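Local coordinates for protein carbohydrate binding module (Ruminococcus flavefaciens, PDB 4V1K) that probably binds plant cell-wall polysaccharides as a non-catalytic module of the cellulosomal family 9 glycoside hydrolase Cel9A, at residues R24-Y30 with G108-V114; T42-I48 with G88-V94; K56-G62 with M75-Q81. All blocks are in the same frame, centred on the assembly; numbering follows the deposited sequence. Where two conformers were deposited one is given.

Contact 1: residues R24-Y30 with G108-V114; sequences RMIGFSY and GEIKFGV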
loop_
_atom_site.group_PDB
_atom_site.type_symbol
_atom_site.label_atom_id
_atom_site.label_comp_id
_atom_site.label_asym_id
_atom_site.label_seq_id
_atom_site.Cartn_x
_atom_site.Cartn_y
_atom_site.Cartn_z
ATOM N N ARG A 24 -9.135 7.808 -4.496
ATOM C CA ARG A 24 -9.251 6.653 -3.588
ATOM C C ARG A 24 -7.976 5.790 -3.502
ATOM O O ARG A 24 -7.937 4.790 -2.788
ATOM C CB ARG A 24 -10.466 5.793 -3.953
ATOM C CG ARG A 24 -11.779 6.466 -3.571
ATOM C CD ARG A 24 -12.978 5.614 -3.848
ATOM N NE ARG A 24 -14.204 6.217 -3.347
ATOM C CZ ARG A 24 -15.292 6.410 -4.070
ATOM N NH1 ARG A 24 -15.329 6.084 -5.389
ATOM N NH2 ARG A 24 -16.360 6.941 -3.465
HETATM N N MSE A 25 -6.934 6.156 -4.235
HETATM C CA MSE A 25 -5.605 5.532 -4.022
HETATM C C MSE A 25 -4.648 6.536 -3.388
HETATM O O MSE A 25 -4.449 7.656 -3.884
HETATM C CB MSE A 25 -4.986 5.000 -5.320
HETATM C CG MSE A 25 -5.890 4.005 -6.028
HETATM SE SE MSE A 25 -5.023 2.876 -7.357
HETATM C CE MSE A 25 -4.420 1.445 -6.169
ATOM N N ILE A 26 -4.049 6.118 -2.294
ATOM C CA ILE A 26 -3.098 6.969 -1.565
ATOM C C ILE A 26 -1.682 6.501 -1.855
ATOM O O ILE A 26 -1.329 5.324 -1.674
ATOM C CB ILE A 26 -3.361 6.972 -0.067
ATOM C CG1 ILE A 26 -4.787 7.477 0.188
ATOM C CG2 ILE A 26 -2.334 7.862 0.615
ATOM C CD1 ILE A 26 -5.423 6.957 1.452
ATOM N N GLY A 27 -0.877 7.437 -2.390
ATOM C CA GLY A 27 0.454 7.139 -2.874
ATOM C C GLY A 27 1.591 7.438 -1.900
ATOM O O GLY A 27 1.530 8.430 -1.166
ATOM N N PHE A 28 2.625 6.578 -1.946
ATOM C CA PHE A 28 3.883 6.768 -1.222
ATOM C C PHE A 28 5.052 6.523 -2.157
ATOM O O PHE A 28 5.122 5.491 -2.833
ATOM C CB PHE A 28 3.967 5.857 -0.005
ATOM C CG PHE A 28 2.807 5.998 0.920
ATOM C CD1 PHE A 28 2.811 7.004 1.894
ATOM C CD2 PHE A 28 1.702 5.160 0.809
ATOM C CE1 PHE A 28 1.736 7.160 2.743
ATOM C CE2 PHE A 28 0.626 5.333 1.659
ATOM C CZ PHE A 28 0.651 6.328 2.613
ATOM N N SER A 29 5.944 7.506 -2.252
ATOM C CA SER A 29 7.104 7.400 -3.118
ATOM C C SER A 29 8.097 6.364 -2.562
ATOM O O SER A 29 8.442 6.392 -1.373
ATOM C CB SER A 29 7.817 8.773 -3.274
ATOM O OG SER A 29 6.957 9.796 -3.792
ATOM N N TYR A 30 8.583 5.461 -3.421
ATOM C CA TYR A 30 9.568 4.477 -2.967
ATOM C C TYR A 30 10.844 5.141 -2.400
ATOM O O TYR A 30 11.459 4.590 -1.480
ATOM C CB TYR A 30 9.930 3.505 -4.070
ATOM C CG TYR A 30 8.857 2.453 -4.330
ATOM C CD1 TYR A 30 8.513 1.483 -3.342
ATOM C CD2 TYR A 30 8.228 2.376 -5.571
ATOM C CE1 TYR A 30 7.548 0.502 -3.589
ATOM C CE2 TYR A 30 7.284 1.388 -5.827
ATOM C CZ TYR A 30 6.941 0.455 -4.850
ATOM O OH TYR A 30 6.003 -0.549 -5.113
ATOM N N GLY A 108 8.900 6.543 -8.792
ATOM C CA GLY A 108 7.973 5.437 -8.650
ATOM C C GLY A 108 7.292 5.415 -7.285
ATOM O O GLY A 108 7.916 5.758 -6.261
ATOM N N GLU A 109 6.050 4.930 -7.275
ATOM C CA GLU A 109 5.209 4.888 -6.084
ATOM C C GLU A 109 4.542 3.520 -5.861
ATOM O O GLU A 109 4.193 2.819 -6.829
ATOM C CB GLU A 109 4.062 5.926 -6.177
ATOM C CG GLU A 109 4.525 7.373 -6.184
ATOM C CD GLU A 109 3.423 8.399 -6.185
ATOM O OE1 GLU A 109 2.243 8.044 -5.962
ATOM O OE2 GLU A 109 3.761 9.600 -6.352
ATOM N N ILE A 110 4.265 3.236 -4.579
ATOM C CA ILE A 110 3.307 2.244 -4.158
ATOM C C ILE A 110 2.015 2.971 -3.800
ATOM O O ILE A 110 2.039 4.026 -3.134
ATOM C CB ILE A 110 3.864 1.371 -2.976
ATOM C CG1 ILE A 110 2.884 0.270 -2.568
ATOM C CG2 ILE A 110 4.201 2.218 -1.739
ATOM C CD1 ILE A 110 2.743 -0.835 -3.568
ATOM N N LYS A 111 0.889 2.427 -4.256
ATOM C CA LYS A 111 -0.445 3.046 -4.065
ATOM C C LYS A 111 -1.386 2.095 -3.301
ATOM O O LYS A 111 -1.525 0.919 -3.657
ATOM C CB LYS A 111 -1.038 3.463 -5.418
ATOM C CG LYS A 111 -0.179 4.483 -6.161
ATOM C CD LYS A 111 -0.965 5.659 -6.673
ATOM C CE LYS A 111 -0.096 6.566 -7.500
ATOM N NZ LYS A 111 -0.432 7.983 -7.210
ATOM N N PHE A 112 -1.988 2.624 -2.240
ATOM C CA PHE A 112 -2.907 1.905 -1.339
ATOM C C PHE A 112 -4.319 2.362 -1.669
ATOM O O PHE A 112 -4.713 3.506 -1.382
ATOM C CB PHE A 112 -2.526 2.234 0.111
ATOM C CG PHE A 112 -3.493 1.741 1.159
ATOM C CD1 PHE A 112 -3.775 0.392 1.289
ATOM C CD2 PHE A 112 -4.051 2.632 2.070
ATOM C CE1 PHE A 112 -4.625 -0.057 2.299
ATOM C CE2 PHE A 112 -4.908 2.193 3.060
ATOM C CZ PHE A 112 -5.183 0.853 3.167
ATOM N N GLY A 113 -5.058 1.489 -2.334
ATOM C CA GLY A 113 -6.417 1.785 -2.770
ATOM C C GLY A 113 -7.428 1.399 -1.691
ATOM O O GLY A 113 -7.394 0.274 -1.156
ATOM N N VAL A 114 -8.328 2.324 -1.376
ATOM C CA VAL A 114 -9.400 2.083 -0.414
ATOM C C VAL A 114 -10.743 2.180 -1.135
ATOM O O VAL A 114 -11.245 3.281 -1.410
ATOM C CB VAL A 114 -9.360 3.089 0.783
ATOM C CG1 VAL A 114 -10.391 2.691 1.840
ATOM C CG2 VAL A 114 -7.982 3.121 1.419
HETATM O O HOH W 1 6.532 10.078 -6.575
#
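Tyr30 lays its ring across the backbone of Glu109 and Ile110: CE2 is 3.5 Å from Glu109 C, CZ is 3.7 Å from Ile110 CB, and the amide N of Ile110 lies over one ring face. This overlap ends an antiparallel strand pair, 25-29 against 109-114, in one of the two facing sheets of a beta-sandwich, a fold common among carbohydrate-binding modules. The axes run 4.3 Å apart at 158°. Ile26 and Phe112 exchange two 2.8 Å hydrogen bonds through their N and O atoms, Phe28 and Ile110 form the next hydrogen-bonded pair, and Tyr30 N adds a bond of 2.9 Å to Gly108 O. Ile26, Phe28, Ile110 and Phe112 point to the sandwich interior, where Phe28 meets Ile124 and Val127 of the opposing sheet. The hydroxyl of Tyr30 is hydrogen-bonded to Thr63. Met25, Ser29, Glu109 and Lys111 occupy the other, more open face. Here Gly27 leaves room beneath the salt bridge from Lys111 NZ to Glu109 OE1 (3.0 Å); a CB at this position would clash with OE1. The other carboxylate oxygen, Glu109 OE2, accepts a hydrogen bond from a water at 2.8 Å, and the same water accepts one from Ser29 OG at 2.8 Å.

Contact 2: residues T42-I48 with G88-V94; sequences TEVQVNI and GTITWKV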
loop_
_atom_site.group_PDB
_atom_site.type_symbol
_atom_site.label_atom_id
_atom_site.label_comp_id
_atom_site.label_asym_id
_atom_site.label_seq_id
_atom_site.Cartn_x
_atom_site.Cartn_y
_atom_site.Cartn_z
ATOM N N THR A 42 8.549 -8.564 -1.590
ATOM C CA THR A 42 7.695 -9.743 -1.499
ATOM C C THR A 42 6.349 -9.468 -0.842
ATOM O O THR A 42 5.362 -10.180 -1.101
ATOM C CB THR A 42 8.396 -10.870 -0.713
ATOM O OG1 THR A 42 8.910 -10.367 0.527
ATOM C CG2 THR A 42 9.537 -11.438 -1.529
ATOM N N GLU A 43 6.302 -8.465 0.020
ATOM C CA GLU A 43 5.058 -8.149 0.727
ATOM C C GLU A 43 5.028 -6.656 1.050
ATOM O O GLU A 43 6.085 -6.056 1.359
ATOM C CB GLU A 43 4.994 -9.030 1.996
ATOM C CG GLU A 43 3.708 -9.095 2.762
ATOM C CD GLU A 43 3.790 -10.168 3.874
ATOM O OE1 GLU A 43 4.128 -11.344 3.614
ATOM O OE2 GLU A 43 3.536 -9.841 5.025
ATOM N N VAL A 44 3.823 -6.090 1.050
ATOM C CA VAL A 44 3.568 -4.736 1.555
ATOM C C VAL A 44 2.539 -4.815 2.681
ATOM O O VAL A 44 1.522 -5.479 2.528
ATOM C CB VAL A 44 3.035 -3.815 0.451
ATOM C CG1 VAL A 44 2.860 -2.393 0.958
ATOM C CG2 VAL A 44 3.969 -3.804 -0.733
ATOM N N GLN A 45 2.824 -4.170 3.804
ATOM C CA GLN A 45 1.903 -4.099 4.928
ATOM C C GLN A 45 1.579 -2.643 5.261
ATOM O O GLN A 45 2.480 -1.796 5.319
ATOM C CB GLN A 45 2.485 -4.775 6.172
ATOM C CG GLN A 45 2.687 -6.261 5.983
ATOM C CD GLN A 45 3.076 -6.983 7.257
ATOM O OE1 GLN A 45 3.762 -6.422 8.105
ATOM N NE2 GLN A 45 2.639 -8.249 7.396
ATOM N N VAL A 46 0.287 -2.369 5.438
ATOM C CA VAL A 46 -0.197 -1.045 5.822
ATOM C C VAL A 46 -0.847 -1.200 7.213
ATOM O O VAL A 46 -1.849 -1.912 7.378
ATOM C CB VAL A 46 -1.164 -0.471 4.795
ATOM C CG1 VAL A 46 -1.662 0.898 5.255
ATOM C CG2 VAL A 46 -0.466 -0.374 3.417
ATOM N N ASN A 47 -0.271 -0.513 8.197
ATOM C CA ASN A 47 -0.744 -0.548 9.589
ATOM C C ASN A 47 -1.620 0.659 9.843
ATOM O O ASN A 47 -1.169 1.810 9.682
ATOM C CB ASN A 47 0.439 -0.615 10.549
ATOM C CG ASN A 47 1.239 -1.877 10.351
ATOM O OD1 ASN A 47 0.737 -2.972 10.578
ATOM N ND2 ASN A 47 2.462 -1.737 9.889
ATOM N N ILE A 48 -2.861 0.389 10.234
ATOM C CA ILE A 48 -3.830 1.464 10.433
ATOM C C ILE A 48 -4.449 1.428 11.816
ATOM O O ILE A 48 -4.485 0.376 12.460
ATOM C CB ILE A 48 -4.949 1.464 9.357
ATOM C CG1 ILE A 48 -5.837 0.219 9.435
ATOM C CG2 ILE A 48 -4.386 1.605 7.962
ATOM C CD1 ILE A 48 -7.087 0.279 8.561
ATOM N N GLY A 88 -5.095 -2.433 13.131
ATOM C CA GLY A 88 -4.766 -3.673 12.451
ATOM C C GLY A 88 -3.877 -3.437 11.242
ATOM O O GLY A 88 -3.373 -2.324 11.031
ATOM N N THR A 89 -3.724 -4.491 10.444
ATOM C CA THR A 89 -2.769 -4.536 9.348
ATOM C C THR A 89 -3.409 -5.103 8.077
ATOM O O THR A 89 -4.108 -6.118 8.125
ATOM C CB THR A 89 -1.577 -5.424 9.746
ATOM O OG1 THR A 89 -1.047 -4.951 10.994
ATOM C CG2 THR A 89 -0.491 -5.437 8.663
ATOM N N ILE A 90 -3.209 -4.409 6.964
ATOM C CA ILE A 90 -3.624 -4.896 5.665
ATOM C C ILE A 90 -2.360 -5.327 4.921
ATOM O O ILE A 90 -1.409 -4.564 4.783
ATOM C CB ILE A 90 -4.345 -3.804 4.878
ATOM C CG1 ILE A 90 -5.632 -3.386 5.600
ATOM C CG2 ILE A 90 -4.657 -4.274 3.472
ATOM C CD1 ILE A 90 -5.972 -1.925 5.444
ATOM N N THR A 91 -2.361 -6.565 4.471
ATOM C CA THR A 91 -1.202 -7.203 3.848
ATOM C C THR A 91 -1.478 -7.529 2.367
ATOM O O THR A 91 -2.514 -8.170 2.041
ATOM C CB THR A 91 -0.850 -8.497 4.599
ATOM O OG1 THR A 91 -0.570 -8.190 5.968
ATOM C CG2 THR A 91 0.367 -9.174 3.968
ATOM N N TRP A 92 -0.528 -7.118 1.504
ATOM C CA TRP A 92 -0.466 -7.569 0.102
ATOM C C TRP A 92 0.761 -8.438 -0.154
ATOM O O TRP A 92 1.878 -7.981 -0.021
ATOM C CB TRP A 92 -0.437 -6.359 -0.817
ATOM C CG TRP A 92 -0.402 -6.673 -2.285
ATOM C CD1 TRP A 92 -1.053 -7.691 -2.918
ATOM C CD2 TRP A 92 0.320 -5.968 -3.314
ATOM N NE1 TRP A 92 -0.796 -7.662 -4.257
ATOM C CE2 TRP A 92 0.042 -6.626 -4.536
ATOM C CE3 TRP A 92 1.157 -4.846 -3.322
ATOM C CZ2 TRP A 92 0.563 -6.207 -5.758
ATOM C CZ3 TRP A 92 1.693 -4.416 -4.558
ATOM C CH2 TRP A 92 1.390 -5.105 -5.757
ATOM N N LYS A 93 0.527 -9.699 -0.505
ATOM C CA LYS A 93 1.592 -10.606 -0.934
ATOM C C LYS A 93 1.811 -10.356 -2.429
ATOM O O LYS A 93 0.914 -10.584 -3.256
ATOM C CB LYS A 93 1.225 -12.082 -0.641
ATOM C CG LYS A 93 0.940 -12.301 0.856
ATOM C CD LYS A 93 0.796 -13.736 1.286
ATOM C CE LYS A 93 0.781 -13.791 2.812
ATOM N NZ LYS A 93 0.645 -15.175 3.334
ATOM N N VAL A 94 2.981 -9.804 -2.758
ATOM C CA VAL A 94 3.246 -9.327 -4.104
ATOM C C VAL A 94 3.542 -10.510 -5.032
ATOM O O VAL A 94 4.453 -11.287 -4.760
ATOM C CB VAL A 94 4.416 -8.333 -4.116
ATOM C CG1 VAL A 94 4.621 -7.778 -5.505
ATOM C CG2 VAL A 94 4.158 -7.175 -3.138
HETATM O O HOH W 2 5.192 -12.781 -2.104
#
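Val44, Val46, Ile48, Ile90 and Trp92 form the apolar face of this antiparallel pair, turned into the beta-sandwich. Val44 CG2 touches both Trp92 CE3 (4.0 Å) and Val94 CG2 (4.1 Å), and further along Ile48 CD1 meets Ile90 CD1 at 4.0 Å. Trp92 points inward, its indole nearly parallel to the ring of Phe61 in the opposing sheet. Between this face and the outer one runs a regular backbone ladder with strand axes 4.6 Å apart at 160°. Val44 with Trp92, Val46 with Ile90 and Ile48 with Gly88 are hydrogen-bonded pairs, each making two N-to-O bonds of 2.8 to 3.0 Å. CA-H...O contacts fill the steps between, such as Gln45 CA to Ile90 O at 3.3 Å. Glu43, Gln45, Asn47, Thr89, Thr91 and Lys93 alternate onto the outer, polar face. There Thr89 OG1 donates to Asn47 OD1 at 2.7 Å, while Asn47 ND2 is hydrogen-bonded to Ser126, so the amide links three strands. At one end Val94 N is hydrogen-bonded to Thr42 O (2.9 Å), and a water donates to Thr42 O (2.8 Å) and Val94 O (3.1 Å). Strand 87-93 is an edge of its four-stranded sheet, whereas 41-49 is internal: its other side pairs with 121-131, where Thr42 and Glu43 form a classic beta bulge opposite Lys130. Across the sandwich, strands 55-64 and 109-114 cover the apolar face through Tyr57, Phe61, Ile110 and Phe112.

Contact 3: residues K56-G62 with M75-Q81; sequences KYVGQFG and MGDEITQ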
loop_
_atom_site.group_PDB
_atom_site.type_symbol
_atom_site.label_atom_id
_atom_site.label_comp_id
_atom_site.label_asym_id
_atom_site.label_seq_id
_atom_site.Cartn_x
_atom_site.Cartn_y
_atom_site.Cartn_z
ATOM N N LYS A 56 -14.544 -3.883 8.251
ATOM C CA LYS A 56 -14.040 -4.331 6.960
ATOM C C LYS A 56 -13.435 -3.225 6.101
ATOM O O LYS A 56 -14.000 -2.125 5.955
ATOM C CB LYS A 56 -15.119 -5.051 6.153
ATOM C CG LYS A 56 -15.092 -6.549 6.410
ATOM C CD LYS A 56 -16.026 -7.314 5.487
ATOM C CE LYS A 56 -17.464 -7.239 5.922
ATOM N NZ LYS A 56 -17.722 -7.964 7.198
ATOM N N TYR A 57 -12.301 -3.572 5.534
ATOM C CA TYR A 57 -11.634 -2.859 4.438
ATOM C C TYR A 57 -11.789 -3.682 3.162
ATOM O O TYR A 57 -11.631 -4.894 3.199
ATOM C CB TYR A 57 -10.127 -2.717 4.754
ATOM C CG TYR A 57 -9.206 -2.500 3.558
ATOM C CD1 TYR A 57 -8.939 -1.215 3.065
ATOM C CD2 TYR A 57 -8.601 -3.575 2.913
ATOM C CE1 TYR A 57 -8.112 -1.027 1.970
ATOM C CE2 TYR A 57 -7.781 -3.403 1.800
ATOM C CZ TYR A 57 -7.517 -2.134 1.342
ATOM O OH TYR A 57 -6.671 -2.012 0.251
ATOM N N VAL A 58 -12.033 -3.004 2.043
ATOM C CA VAL A 58 -11.980 -3.606 0.720
ATOM C C VAL A 58 -11.146 -2.674 -0.139
ATOM O O VAL A 58 -11.382 -1.464 -0.179
ATOM C CB VAL A 58 -13.360 -3.763 0.082
ATOM C CG1 VAL A 58 -13.253 -4.432 -1.287
ATOM C CG2 VAL A 58 -14.302 -4.544 0.983
ATOM N N GLY A 59 -10.161 -3.226 -0.842
ATOM C CA GLY A 59 -9.309 -2.394 -1.702
ATOM C C GLY A 59 -8.293 -3.206 -2.471
ATOM O O GLY A 59 -8.398 -4.404 -2.561
ATOM N N GLN A 60 -7.334 -2.513 -3.074
ATOM C CA GLN A 60 -6.324 -3.109 -3.938
ATOM C C GLN A 60 -5.098 -2.235 -3.878
ATOM O O GLN A 60 -5.208 -1.020 -3.649
ATOM C CB GLN A 60 -6.773 -3.101 -5.415
ATOM C CG GLN A 60 -7.593 -4.236 -5.852
ATOM C CD GLN A 60 -8.067 -4.123 -7.260
ATOM O OE1 GLN A 60 -9.055 -3.471 -7.502
ATOM N NE2 GLN A 60 -7.412 -4.816 -8.188
ATOM N N PHE A 61 -3.946 -2.853 -4.133
ATOM C CA PHE A 61 -2.678 -2.125 -4.271
ATOM C C PHE A 61 -2.291 -1.984 -5.741
ATOM O O PHE A 61 -2.568 -2.858 -6.570
ATOM C CB PHE A 61 -1.525 -2.815 -3.527
ATOM C CG PHE A 61 -1.642 -2.767 -2.020
ATOM C CD1 PHE A 61 -2.617 -3.494 -1.348
ATOM C CD2 PHE A 61 -0.777 -2.005 -1.277
ATOM C CE1 PHE A 61 -2.709 -3.457 0.032
ATOM C CE2 PHE A 61 -0.847 -1.974 0.102
ATOM C CZ PHE A 61 -1.827 -2.705 0.775
ATOM N N GLY A 62 -1.626 -0.862 -6.045
ATOM C CA GLY A 62 -0.985 -0.674 -7.334
ATOM C C GLY A 62 0.449 -0.189 -7.178
ATOM O O GLY A 62 0.825 0.339 -6.129
HETATM N N MSE A 75 -1.426 -3.749 -10.850
HETATM C CA MSE A 75 -2.244 -3.872 -9.641
HETATM C C MSE A 75 -2.342 -5.323 -9.190
HETATM O O MSE A 75 -2.366 -6.270 -10.019
HETATM C CB MSE A 75 -3.675 -3.330 -9.851
HETATM C CG MSE A 75 -3.590 -1.824 -10.061
HETATM SE SE MSE A 75 -5.404 -1.067 -10.300
HETATM C CE MSE A 75 -6.328 -1.595 -8.846
ATOM N N GLY A 76 -2.414 -5.483 -7.863
ATOM C CA GLY A 76 -2.708 -6.760 -7.275
ATOM C C GLY A 76 -4.204 -7.081 -7.240
ATOM O O GLY A 76 -5.068 -6.248 -7.643
ATOM N N ASP A 77 -4.513 -8.274 -6.730
ATOM C CA ASP A 77 -5.915 -8.721 -6.603
ATOM C C ASP A 77 -6.660 -7.905 -5.527
ATOM O O ASP A 77 -6.032 -7.314 -4.622
ATOM C CB ASP A 77 -5.956 -10.193 -6.198
ATOM C CG ASP A 77 -5.526 -11.145 -7.294
ATOM O OD1 ASP A 77 -5.532 -10.782 -8.498
ATOM O OD2 ASP A 77 -5.196 -12.303 -6.924
ATOM N N GLU A 78 -7.981 -7.872 -5.606
ATOM C CA GLU A 78 -8.786 -7.280 -4.540
ATOM C C GLU A 78 -8.586 -8.013 -3.210
ATOM O O GLU A 78 -8.516 -9.269 -3.147
ATOM C CB GLU A 78 -10.274 -7.282 -4.898
ATOM C CG GLU A 78 -11.110 -6.336 -4.010
ATOM C CD GLU A 78 -12.576 -6.259 -4.424
ATOM O OE1 GLU A 78 -13.343 -7.215 -4.128
ATOM O OE2 GLU A 78 -12.964 -5.220 -5.013
ATOM N N ILE A 79 -8.509 -7.222 -2.152
ATOM C CA ILE A 79 -8.343 -7.692 -0.765
ATOM C C ILE A 79 -9.575 -7.289 0.061
ATOM O O ILE A 79 -10.010 -6.118 -0.023
ATOM C CB ILE A 79 -7.094 -7.039 -0.128
ATOM C CG1 ILE A 79 -5.825 -7.518 -0.851
ATOM C CG2 ILE A 79 -6.984 -7.344 1.370
ATOM C CD1 ILE A 79 -4.578 -6.713 -0.546
ATOM N N THR A 80 -10.127 -8.240 0.827
ATOM C CA THR A 80 -11.105 -7.941 1.867
ATOM C C THR A 80 -10.480 -8.393 3.196
ATOM O O THR A 80 -10.031 -9.530 3.303
ATOM C CB THR A 80 -12.453 -8.662 1.624
ATOM O OG1 THR A 80 -12.999 -8.246 0.357
ATOM C CG2 THR A 80 -13.462 -8.372 2.719
ATOM N N GLN A 81 -10.447 -7.499 4.188
ATOM C CA GLN A 81 -9.854 -7.760 5.510
ATOM C C GLN A 81 -10.785 -7.169 6.565
ATOM O O GLN A 81 -11.215 -6.031 6.438
ATOM C CB GLN A 81 -8.517 -7.027 5.603
ATOM C CG GLN A 81 -7.905 -6.915 6.978
ATOM C CD GLN A 81 -6.982 -8.058 7.250
ATOM O OE1 GLN A 81 -6.320 -8.537 6.346
ATOM N NE2 GLN A 81 -6.920 -8.494 8.490
HETATM O O HOH W 3 -3.773 -5.787 -4.203
#
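Gln60, Ile79 and Met75 bury the most surface in this pairing of the two arms of the beta hairpin 55-64/73-83. Ile79 lies on the inner face, its CG2 4.0 Å from Tyr57 CE2 and its CD1 3.8 Å from the edge of the Phe61 ring at CE1. Its backbone pairs with Gly59 through Ile79 N to Gly59 O (2.8 Å) and Gly59 N to Ile79 O (3.0 Å). The register then slips by one residue before Gly62 faces Met75. Gln60 spans this break: NE2 donates to Gly76 O at 2.8 Å, and CD packs 3.5 Å from CE of Met75, a selenomethionine. A water joins Phe61 N (2.9 Å) to Asp77 O (2.8 Å), and the ladder resumes with Gly76 N to Phe61 O (2.9 Å). Gln60 OE1 is hydrogen-bonded to Trp115 NE1. At the register shift, polar bridges thus stand in for direct backbone bonds: Gln60 NE2 takes up Gly76 O, and the water takes up Phe61 N and Asp77 O.

Overall arrangement
After strand 5-15, an outer strand of the four-stranded sheet, the chain enters 25-29, which contact 1 joins to 109-114, ahead of strand 121-131, closing the widest of the three loops. Within that loop, contact 2 pairs 41-49 with 87-93; within contact 2 lies the hairpin of contact 3. The three therefore nest without crossing. Contacts 1 and 3 share a sheet, since strand 55-64 pairs with 109-114 as well as with 73-83; Lys111 N lies 2.8 Å from Gly62 O. Contact 2 belongs to the opposing sheet. The layers meet in a common core, with Phe112 CZ 3.7 Å from Ile90 CD1 and Trp92 CE3 3.4 Å from Phe61 CB.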